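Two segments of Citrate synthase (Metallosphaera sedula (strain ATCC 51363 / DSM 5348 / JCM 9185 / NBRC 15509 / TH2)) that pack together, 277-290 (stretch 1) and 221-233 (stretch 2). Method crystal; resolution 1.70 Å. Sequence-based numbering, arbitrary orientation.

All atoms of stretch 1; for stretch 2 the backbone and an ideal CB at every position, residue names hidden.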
ATOM      1  N   GLU A 277     -27.776   1.037  29.821  1.00 40.82           N
ATOM      2  CA  GLU A 277     -28.264   2.386  29.921  1.00 39.28           C
ATOM      3  C   GLU A 277     -27.351   3.348  29.155  1.00 35.37           C
ATOM      4  O   GLU A 277     -27.852   4.337  28.627  1.00 34.34           O
ATOM      5  CB  GLU A 277     -28.493   2.784  31.371  1.00 43.29           C
ATOM      6  CG  GLU A 277     -29.906   2.425  31.790  1.00 47.92           C
ATOM      7  CD  GLU A 277     -31.007   3.257  31.143  1.00 50.16           C
ATOM      8  OE1 GLU A 277     -31.724   2.716  30.274  1.00 45.15           O
ATOM      9  OE2 GLU A 277     -31.150   4.453  31.523  1.00 52.87           O
ATOM     10  N   GLU A 278     -26.056   3.039  29.066  1.00 31.27           N
ATOM     11  CA  GLU A 278     -25.120   3.887  28.314  1.00 30.98           C
ATOM     12  C   GLU A 278     -25.477   3.864  26.814  1.00 29.00           C
ATOM     13  O   GLU A 278     -25.564   4.913  26.177  1.00 27.24           O
ATOM     14  CB  GLU A 278     -23.673   3.468  28.593  1.00 33.80           C
ATOM     15  CG  GLU A 278     -22.645   4.165  27.720  1.00 34.07           C
ATOM     16  CD  GLU A 278     -21.242   3.598  27.824  1.00 34.34           C
ATOM     17  OE1 GLU A 278     -21.098   2.493  28.355  1.00 37.25           O
ATOM     18  OE2 GLU A 278     -20.307   4.261  27.393  1.00 33.25           O
ATOM     19  N   ILE A 279     -25.739   2.685  26.248  1.00 25.01           N
ATOM     20  CA  ILE A 279     -25.938   2.573  24.838  1.00 25.96           C
ATOM     21  C   ILE A 279     -27.288   3.207  24.474  1.00 24.77           C
ATOM     22  O   ILE A 279     -27.436   3.852  23.448  1.00 21.29           O
ATOM     23  CB  ILE A 279     -25.803   1.108  24.374  1.00 25.85           C
ATOM     24  CG1 ILE A 279     -24.408   0.543  24.660  1.00 27.78           C
ATOM     25  CG2 ILE A 279     -26.212   0.971  22.929  1.00 24.87           C
ATOM     26  CD1 ILE A 279     -23.244   1.344  24.090  1.00 27.59           C
ATOM     27  N   LYS A 280     -28.313   2.999  25.318  1.00 26.71           N
ATOM     28  CA  LYS A 280     -29.606   3.585  25.030  1.00 28.91           C
ATOM     29  C   LYS A 280     -29.491   5.129  24.939  1.00 23.10           C
ATOM     30  O   LYS A 280     -30.037   5.750  24.042  1.00 21.76           O
ATOM     31  CB  LYS A 280     -30.609   3.204  26.123  1.00 36.21           C
ATOM     32  CG  LYS A 280     -32.047   3.603  25.818  1.00 44.68           C
ATOM     33  CD  LYS A 280     -33.077   2.630  26.364  1.00 50.84           C
ATOM     34  CE  LYS A 280     -34.278   2.489  25.451  1.00 59.91           C
ATOM     35  NZ  LYS A 280     -35.039   3.759  25.375  1.00 65.32           N
ATOM     36  N   ARG A 281     -28.780   5.705  25.895  1.00 24.18           N
ATOM     37  CA  ARG A 281     -28.525   7.127  26.007  1.00 25.70           C
ATOM     38  C   ARG A 281     -27.801   7.594  24.739  1.00 21.80           C
ATOM     39  O   ARG A 281     -28.186   8.589  24.092  1.00 21.75           O
ATOM     40  CB  ARG A 281     -27.691   7.363  27.262  1.00 27.06           C
ATOM     41  CG  ARG A 281     -27.319   8.810  27.536  1.00 32.05           C
ATOM     42  CD  ARG A 281     -26.865   9.014  28.974  1.00 33.92           C
ATOM     43  NE  ARG A 281     -25.746   8.161  29.368  1.00 38.63           N
ATOM     44  CZ  ARG A 281     -24.459   8.331  29.008  1.00 40.99           C
ATOM     45  NH1 ARG A 281     -23.524   7.679  29.665  1.00 42.74           N
ATOM     46  NH2 ARG A 281     -24.094   9.113  27.997  1.00 41.46           N
ATOM     47  N   LEU A 282     -26.765   6.849  24.360  1.00 19.11           N
ATOM     48  CA  LEU A 282     -25.949   7.235  23.218  1.00 18.04           C
ATOM     49  C   LEU A 282     -26.745   7.174  21.928  1.00 17.45           C
ATOM     50  O   LEU A 282     -26.547   8.038  21.035  1.00 18.35           O
ATOM     51  CB  LEU A 282     -24.664   6.400  23.130  1.00 17.45           C
ATOM     52  CG  LEU A 282     -23.598   6.656  24.188  1.00 19.78           C
ATOM     53  CD1 LEU A 282     -22.442   5.685  24.009  1.00 20.38           C
ATOM     54  CD2 LEU A 282     -23.049   8.068  24.125  1.00 21.09           C
ATOM     55  N   PHE A 283     -27.663   6.215  21.794  1.00 17.81           N
ATOM     56  CA  PHE A 283     -28.533   6.185  20.646  1.00 20.28           C
ATOM     57  C   PHE A 283     -29.543   7.343  20.639  1.00 18.21           C
ATOM     58  O   PHE A 283     -29.849   7.838  19.567  1.00 19.28           O
ATOM     59  CB  PHE A 283     -29.271   4.849  20.528  1.00 22.62           C
ATOM     60  CG  PHE A 283     -28.474   3.848  19.741  1.00 24.44           C
ATOM     61  CD1 PHE A 283     -28.532   3.865  18.357  1.00 27.36           C
ATOM     62  CD2 PHE A 283     -27.655   2.925  20.376  1.00 29.45           C
ATOM     63  CE1 PHE A 283     -27.775   2.962  17.632  1.00 27.55           C
ATOM     64  CE2 PHE A 283     -26.888   2.032  19.644  1.00 26.74           C
ATOM     65  CZ  PHE A 283     -26.962   2.056  18.272  1.00 27.65           C
ATOM     66  N   GLU A 284     -30.109   7.677  21.794  1.00 21.27           N
ATOM     67  CA  GLU A 284     -31.022   8.839  21.909  1.00 22.40           C
ATOM     68  C   GLU A 284     -30.282  10.090  21.420  1.00 20.28           C
ATOM     69  O   GLU A 284     -30.835  10.859  20.594  1.00 19.29           O
ATOM     70  CB  GLU A 284     -31.506   8.991  23.351  1.00 29.11           C
ATOM     71  CG  GLU A 284     -32.433   7.861  23.769  1.00 35.99           C
ATOM     72  CD  GLU A 284     -32.855   7.809  25.231  1.00 44.68           C
ATOM     73  OE1 GLU A 284     -32.359   8.631  26.039  1.00 47.22           O
ATOM     74  OE2 GLU A 284     -33.675   6.924  25.564  1.00 49.24           O
ATOM     75  N   ILE A 285     -29.056  10.261  21.918  1.00 19.07           N
ATOM     76  CA  ILE A 285     -28.184  11.386  21.500  1.00 18.54           C
ATOM     77  C   ILE A 285     -28.009  11.383  19.988  1.00 17.38           C
ATOM     78  O   ILE A 285     -28.213  12.402  19.307  1.00 16.06           O
ATOM     79  CB  ILE A 285     -26.856  11.375  22.258  1.00 18.03           C
ATOM     80  CG1 ILE A 285     -27.065  11.683  23.737  1.00 19.52           C
ATOM     81  CG2 ILE A 285     -25.850  12.303  21.594  1.00 17.95           C
ATOM     82  CD1 ILE A 285     -25.868  11.437  24.582  1.00 19.49           C
ATOM     83  N   ALA A 286     -27.616  10.236  19.405  1.00 17.01           N
ATOM     84  CA  ALA A 286     -27.341  10.166  17.993  1.00 15.88           C
ATOM     85  C   ALA A 286     -28.580  10.537  17.152  1.00 16.27           C
ATOM     86  O   ALA A 286     -28.514  11.257  16.143  1.00 16.62           O
ATOM     87  CB  ALA A 286     -26.832   8.762  17.673  1.00 16.94           C
ATOM     88  N   ASN A 287     -29.739  10.040  17.565  1.00 17.77           N
ATOM     89  CA  ASN A 287     -30.974  10.272  16.861  1.00 21.18           C
ATOM     90  C   ASN A 287     -31.321  11.767  16.860  1.00 18.56           C
ATOM     91  O   ASN A 287     -31.710  12.314  15.805  1.00 18.93           O
ATOM     92  CB  ASN A 287     -32.087   9.382  17.417  1.00 23.92           C
ATOM     93  CG  ASN A 287     -31.912   7.950  16.927  1.00 32.75           C
ATOM     94  OD1 ASN A 287     -31.182   7.673  15.951  1.00 36.73           O
ATOM     95  ND2 ASN A 287     -32.586   7.029  17.590  1.00 38.54           N
ATOM     96  N   ARG A 288     -31.149  12.413  18.016  1.00 19.32           N
ATOM     97  CA  ARG A 288     -31.374  13.862  18.108  1.00 21.41           C
ATOM     98  C   ARG A 288     -30.390  14.649  17.251  1.00 18.40           C
ATOM     99  O   ARG A 288     -30.803  15.590  16.557  1.00 18.20           O
ATOM    100  CB  ARG A 288     -31.355  14.351  19.553  1.00 23.29           C
ATOM    101  CG  ARG A 288     -32.568  13.931  20.354  1.00 31.45           C
ATOM    102  CD  ARG A 288     -32.250  13.885  21.832  1.00 36.42           C
ATOM    103  NE  ARG A 288     -33.335  14.285  22.718  1.00 43.01           N
ATOM    104  CZ  ARG A 288     -33.402  15.492  23.296  1.00 46.33           C
ATOM    105  NH1 ARG A 288     -32.800  16.541  22.741  1.00 47.27           N
ATOM    106  NH2 ARG A 288     -34.045  15.629  24.436  1.00 43.85           N
ATOM    107  N   VAL A 289     -29.094  14.280  17.258  1.00 15.39           N
ATOM    108  CA  VAL A 289     -28.143  14.933  16.417  1.00 15.38           C
ATOM    109  C   VAL A 289     -28.530  14.772  14.948  1.00 16.94           C
ATOM    110  O   VAL A 289     -28.462  15.725  14.139  1.00 14.87           O
ATOM    111  CB  VAL A 289     -26.711  14.403  16.635  1.00 15.42           C
ATOM    112  CG1 VAL A 289     -25.764  14.932  15.583  1.00 16.70           C
ATOM    113  CG2 VAL A 289     -26.203  14.715  18.026  1.00 16.02           C
ATOM    114  N   GLU A 290     -28.963  13.547  14.596  1.00 16.76           N
ATOM    115  CA  GLU A 290     -29.350  13.281  13.216  1.00 18.43           C
ATOM    116  C   GLU A 290     -30.500  14.210  12.786  1.00 18.04           C
ATOM    117  O   GLU A 290     -30.425  14.823  11.721  1.00 18.65           O
ATOM    118  CB  GLU A 290     -29.738  11.799  13.066  1.00 19.58           C
ATOM    119  CG  GLU A 290     -29.846  11.362  11.623  1.00 22.63           C
ATOM    120  CD  GLU A 290     -30.917  10.315  11.386  1.00 28.03           C
ATOM    121  OE1 GLU A 290     -30.976   9.717  10.275  1.00 32.47           O
ATOM    122  OE2 GLU A 290     -31.744  10.141  12.289  1.00 32.61           O
ATOM    123  N   UNK A 221     -17.809  10.255  15.134  1.00 18.96           N
ATOM    124  CA  UNK A 221     -19.177  10.564  15.498  1.00 16.68           C
ATOM    125  C   UNK A 221     -19.481   9.998  16.878  1.00 15.62           C
ATOM    126  O   UNK A 221     -20.146  10.620  17.667  1.00 15.81           O
ATOM    127  CB  UNK A 221     -20.154  10.012  14.457  1.00 16.68           C
ATOM    128  N   UNK A 222     -18.947   8.814  17.176  1.00 15.35           N
ATOM    129  CA  UNK A 222     -19.210   8.222  18.493  1.00 15.95           C
ATOM    130  C   UNK A 222     -18.604   9.099  19.591  1.00 16.26           C
ATOM    131  O   UNK A 222     -19.228   9.256  20.626  1.00 15.76           O
ATOM    132  CB  UNK A 222     -18.645   6.802  18.571  1.00 15.95           C
ATOM    133  N   UNK A 223     -17.363   9.579  19.388  1.00 18.31           N
ATOM    134  CA  UNK A 223     -16.696  10.467  20.337  1.00 20.05           C
ATOM    135  C   UNK A 223     -17.581  11.682  20.616  1.00 20.06           C
ATOM    136  O   UNK A 223     -17.710  12.083  21.761  1.00 17.85           O
ATOM    137  CB  UNK A 223     -15.331  10.906  19.803  1.00 20.05           C
ATOM    138  N   UNK A 224     -18.129  12.280  19.561  1.00 17.90           N
ATOM    139  CA  UNK A 224     -19.069  13.420  19.643  1.00 20.84           C
ATOM    140  C   UNK A 224     -20.249  13.057  20.544  1.00 18.19           C
ATOM    141  O   UNK A 224     -20.604  13.817  21.479  1.00 18.52           O
ATOM    142  CB  UNK A 224     -19.569  13.817  18.253  1.00 20.84           C
ATOM    143  N   UNK A 225     -20.895  11.909  20.285  1.00 16.07           N
ATOM    144  CA  UNK A 225     -22.040  11.499  21.091  1.00 15.42           C
ATOM    145  C   UNK A 225     -21.632  11.376  22.578  1.00 16.22           C
ATOM    146  O   UNK A 225     -22.410  11.760  23.499  1.00 16.70           O
ATOM    147  CB  UNK A 225     -22.603  10.173  20.575  1.00 15.42           C
ATOM    148  N   UNK A 226     -20.442  10.808  22.832  1.00 17.22           N
ATOM    149  CA  UNK A 226     -19.977  10.612  24.195  1.00 17.59           C
ATOM    150  C   UNK A 226     -19.734  11.987  24.838  1.00 19.39           C
ATOM    151  O   UNK A 226     -20.072  12.173  25.992  1.00 21.34           O
ATOM    152  CB  UNK A 226     -18.708   9.758  24.221  1.00 17.59           C
ATOM    153  N   UNK A 227     -19.195  12.934  24.081  1.00 18.73           N
ATOM    154  CA  UNK A 227     -18.923  14.306  24.647  1.00 19.07           C
ATOM    155  C   UNK A 227     -20.246  15.027  24.966  1.00 18.24           C
ATOM    156  O   UNK A 227     -20.331  15.764  25.979  1.00 20.13           O
ATOM    157  CB  UNK A 227     -18.105  15.147  23.665  1.00 19.07           C
ATOM    158  N   UNK A 228     -21.304  14.780  24.189  1.00 18.89           N
ATOM    159  CA  UNK A 228     -22.616  15.400  24.406  1.00 18.70           C
ATOM    160  C   UNK A 228     -23.149  14.921  25.760  1.00 22.07           C
ATOM    161  O   UNK A 228     -23.711  15.716  26.505  1.00 20.52           O
ATOM    162  CB  UNK A 228     -23.589  15.055  23.277  1.00 18.70           C
ATOM    163  N   UNK A 229     -22.957  13.623  26.051  1.00 23.36           N
ATOM    164  CA  UNK A 229     -23.244  12.979  27.350  1.00 25.65           C
ATOM    165  C   UNK A 229     -24.737  12.725  27.586  1.00 26.98           C
ATOM    166  O   UNK A 229     -25.122  11.614  27.983  1.00 25.26           O
ATOM    167  CB  UNK A 229     -22.700  13.847  28.486  1.00 25.65           C
ATOM    168  N   UNK A 230     -25.579  13.753  27.457  1.00 24.34           N
ATOM    169  CA  UNK A 230     -26.991  13.608  27.737  1.00 26.31           C
ATOM    170  C   UNK A 230     -27.802  14.104  26.552  1.00 24.73           C
ATOM    171  O   UNK A 230     -27.414  15.071  25.880  1.00 23.28           O
ATOM    172  CB  UNK A 230     -27.373  14.364  29.011  1.00 26.31           C
ATOM    173  N   UNK A 231     -28.958  13.474  26.254  1.00 24.25           N
ATOM    174  CA  UNK A 231     -29.812  13.932  25.167  1.00 23.51           C
ATOM    175  C   UNK A 231     -30.215  15.421  25.212  1.00 24.72           C
ATOM    176  O   UNK A 231     -30.348  16.059  24.126  1.00 22.70           O
ATOM    177  CB  UNK A 231     -31.081  13.078  25.158  1.00 23.51           C
ATOM    178  N   UNK A 232     -30.379  15.959  26.431  1.00 25.62           N
ATOM    179  CA  UNK A 232     -30.829  17.355  26.652  1.00 28.61           C
ATOM    180  C   UNK A 232     -29.726  18.354  26.283  1.00 25.36           C
ATOM    181  O   UNK A 232     -30.039  19.554  26.034  1.00 23.97           O
ATOM    182  CB  UNK A 232     -31.245  17.559  28.110  1.00 28.61           C
ATOM    183  N   UNK A 233     -28.475  17.880  26.207  1.00 22.00           N
ATOM    184  CA  UNK A 233     -27.356  18.698  25.823  1.00 20.96           C
ATOM    185  C   UNK A 233     -27.118  18.702  24.294  1.00 17.39           C
ATOM    186  O   UNK A 233     -26.168  19.351  23.869  1.00 18.66           O
ATOM    187  CB  UNK A 233     -26.103  18.210  26.553  1.00 20.96           C
TER

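Position 221 lies out of reach of stretch 1, which sets no demand here. It is A221.

At 222 the CB points sideways and has nothing of stretch 1 within 5.5 Å. A long apolar chain could still reach L282. The residue is L222, whose CD1 lies 4.3 Å from L282 CD1.

Positions 223 and 224 are left free by stretch 1, so many residues would do. They are K223, which forms a salt bridge with the residue at 227, and Q224, whose end leads away.

Position 225 points toward stretch 1. Its ideal CB is 4.0 Å from I285 CG2 and 4.2 Å from L282 CD2, and A286, with its small side chain, lies beyond. A large apolar or aromatic residue suits this surface. It is F225. A286 CB sits over the ring face, 3.7 Å from the centroid, in a CH-pi contact. CB of F225 packs 4.0 Å from I285 CG2.

At 226 the CB points sideways, 4.7 Å from L282 CD2. A flexible apolar chain, such as leucine or methionine, would fit. M226 places CG 4.1 Å from L282 CD2. Its carbonyl O accepts from a water (2.8 Å) that in turn accepts from R281 NH2 (3.2 Å).

Position 227 points away, so a polar residue is easily accommodated. E227 pairs with K223, NZ to OE2 3.5 Å.

Position 228 points toward stretch 1, its ideal CB 3.9 Å from I285 CG2. Isoleucine, leucine, valine or methionine would suit. I228 brings CD1 3.8 Å from I285 CG2 and 3.7 Å from V289 CG2.

Position 229 leaves the helix with positive phi (76°), which favours glycine, or asparagine next. Its CB points away, but R281 NH2 is 5.0 Å off, so an acidic residue is also plausible. It is E229. The contact with the arginine comes from the backbone: R281 NH2 gives a weak hydrogen bond to E229 O, 2.7 Å.

Position 230 is extended (-127/145) and points away; polar or beta-branched residues fit. It is T230.

At 231 phi is -53°, which proline allows. The ideal CB is 3.5 Å from R288 NE and 4.5 Å from I285 CG1, so a compact residue suits. P231 packs CD 4.0 Å from I285 CG1 and CG 3.6 Å from E284 OE1.

Position 232 points away, yet R288 NH2 lies 5.0 Å from the ideal CB. An acid would answer that charge. D232 does, in a salt bridge of 3.4 Å from OD1 to R288 NH2.

Position 233 does not touch stretch 1. N233 ND2 donates to I228 O, 3.0 Å, tying the turn back to the helix.

Stretch 2, residues 221-233: ALKQFMEIETPDN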
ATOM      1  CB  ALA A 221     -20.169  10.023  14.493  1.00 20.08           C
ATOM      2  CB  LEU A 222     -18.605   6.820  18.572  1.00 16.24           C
ATOM      3  CG  LEU A 222     -18.730   6.171  19.964  1.00 16.27           C
ATOM      4  CD1 LEU A 222     -20.184   6.020  20.380  1.00 16.34           C
ATOM      5  CD2 LEU A 222     -18.044   4.810  19.995  1.00 18.96           C
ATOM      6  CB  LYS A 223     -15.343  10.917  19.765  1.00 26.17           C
ATOM      7  CG  LYS A 223     -14.470  11.829  20.626  1.00 34.11           C
ATOM      8  CD  LYS A 223     -13.077  12.058  19.965  1.00 41.36           C
ATOM      9  CE  LYS A 223     -11.971  12.519  20.894  1.00 47.92           C
ATOM     10  NZ  LYS A 223     -11.773  13.986  20.792  1.00 54.35           N
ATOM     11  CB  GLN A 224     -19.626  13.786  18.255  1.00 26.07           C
ATOM     12  CG  GLN A 224     -19.705  15.254  17.931  1.00 39.38           C
ATOM     13  CD  GLN A 224     -18.393  15.738  17.351  1.00 45.37           C
ATOM     14  OE1 GLN A 224     -17.352  15.139  17.630  1.00 55.29           O
ATOM     15  NE2 GLN A 224     -18.422  16.818  16.564  1.00 38.79           N
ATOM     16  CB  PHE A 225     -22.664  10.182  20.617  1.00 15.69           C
ATOM     17  CG  PHE A 225     -23.017  10.128  19.150  1.00 15.40           C
ATOM     18  CD1 PHE A 225     -23.419  11.252  18.435  1.00 15.30           C
ATOM     19  CD2 PHE A 225     -22.916   8.920  18.469  1.00 15.13           C
ATOM     20  CE1 PHE A 225     -23.747  11.158  17.086  1.00 14.57           C
ATOM     21  CE2 PHE A 225     -23.225   8.840  17.125  1.00 14.58           C
ATOM     22  CZ  PHE A 225     -23.609   9.956  16.427  1.00 14.78           C
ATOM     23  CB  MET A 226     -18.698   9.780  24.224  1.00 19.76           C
ATOM     24  CG  MET A 226     -18.958   8.349  23.866  1.00 22.64           C
ATOM     25  SD  MET A 226     -17.404   7.452  23.818  1.00 25.45           S
ATOM     26  CE  MET A 226     -18.088   5.813  23.955  1.00 25.15           C
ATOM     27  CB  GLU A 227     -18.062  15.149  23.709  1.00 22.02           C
ATOM     28  CG  GLU A 227     -16.643  14.633  23.537  1.00 24.32           C
ATOM     29  CD  GLU A 227     -15.817  15.369  22.508  1.00 30.51           C
ATOM     30  OE1 GLU A 227     -16.379  16.178  21.746  1.00 31.55           O
ATOM     31  OE2 GLU A 227     -14.592  15.140  22.478  1.00 30.29           O
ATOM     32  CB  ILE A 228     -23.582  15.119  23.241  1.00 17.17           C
ATOM     33  CG1 ILE A 228     -23.134  15.837  21.966  1.00 15.89           C
ATOM     34  CG2 ILE A 228     -25.035  15.418  23.587  1.00 17.08           C
ATOM     35  CD1 ILE A 228     -23.793  15.338  20.743  1.00 15.66           C
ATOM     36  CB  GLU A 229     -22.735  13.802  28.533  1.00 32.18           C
ATOM     37  CG  GLU A 229     -21.244  13.731  28.736  1.00 37.56           C
ATOM     38  CD  GLU A 229     -20.792  14.116  30.136  1.00 46.30           C
ATOM     39  OE1 GLU A 229     -19.705  14.711  30.252  1.00 53.68           O
ATOM     40  OE2 GLU A 229     -21.535  13.821  31.109  1.00 51.38           O
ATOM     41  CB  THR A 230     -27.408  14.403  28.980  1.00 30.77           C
ATOM     42  OG1 THR A 230     -27.244  15.780  28.651  1.00 30.84           O
ATOM     43  CG2 THR A 230     -26.587  14.129  30.220  1.00 31.68           C
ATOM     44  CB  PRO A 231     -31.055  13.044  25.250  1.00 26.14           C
ATOM     45  CG  PRO A 231     -30.618  11.811  26.022  1.00 25.90           C
ATOM     46  CD  PRO A 231     -29.431  12.214  26.868  1.00 25.29           C
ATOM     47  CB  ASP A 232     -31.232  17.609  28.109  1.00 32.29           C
ATOM     48  CG  ASP A 232     -32.627  17.109  28.460  1.00 41.08           C
ATOM     49  OD1 ASP A 232     -33.404  16.821  27.531  1.00 45.34           O
ATOM     50  OD2 ASP A 232     -32.934  17.030  29.669  1.00 54.03           O
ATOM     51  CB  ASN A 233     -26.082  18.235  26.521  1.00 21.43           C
ATOM     52  CG  ASN A 233     -24.911  19.189  26.437  1.00 23.79           C
ATOM     53  OD1 ASN A 233     -25.067  20.404  26.606  1.00 25.51           O
ATOM     54  ND2 ASN A 233     -23.718  18.673  26.185  1.00 22.12           N
TER
HETATM   55  O   HOH W   1     -21.063  10.061  27.557  1.00 41.16           O
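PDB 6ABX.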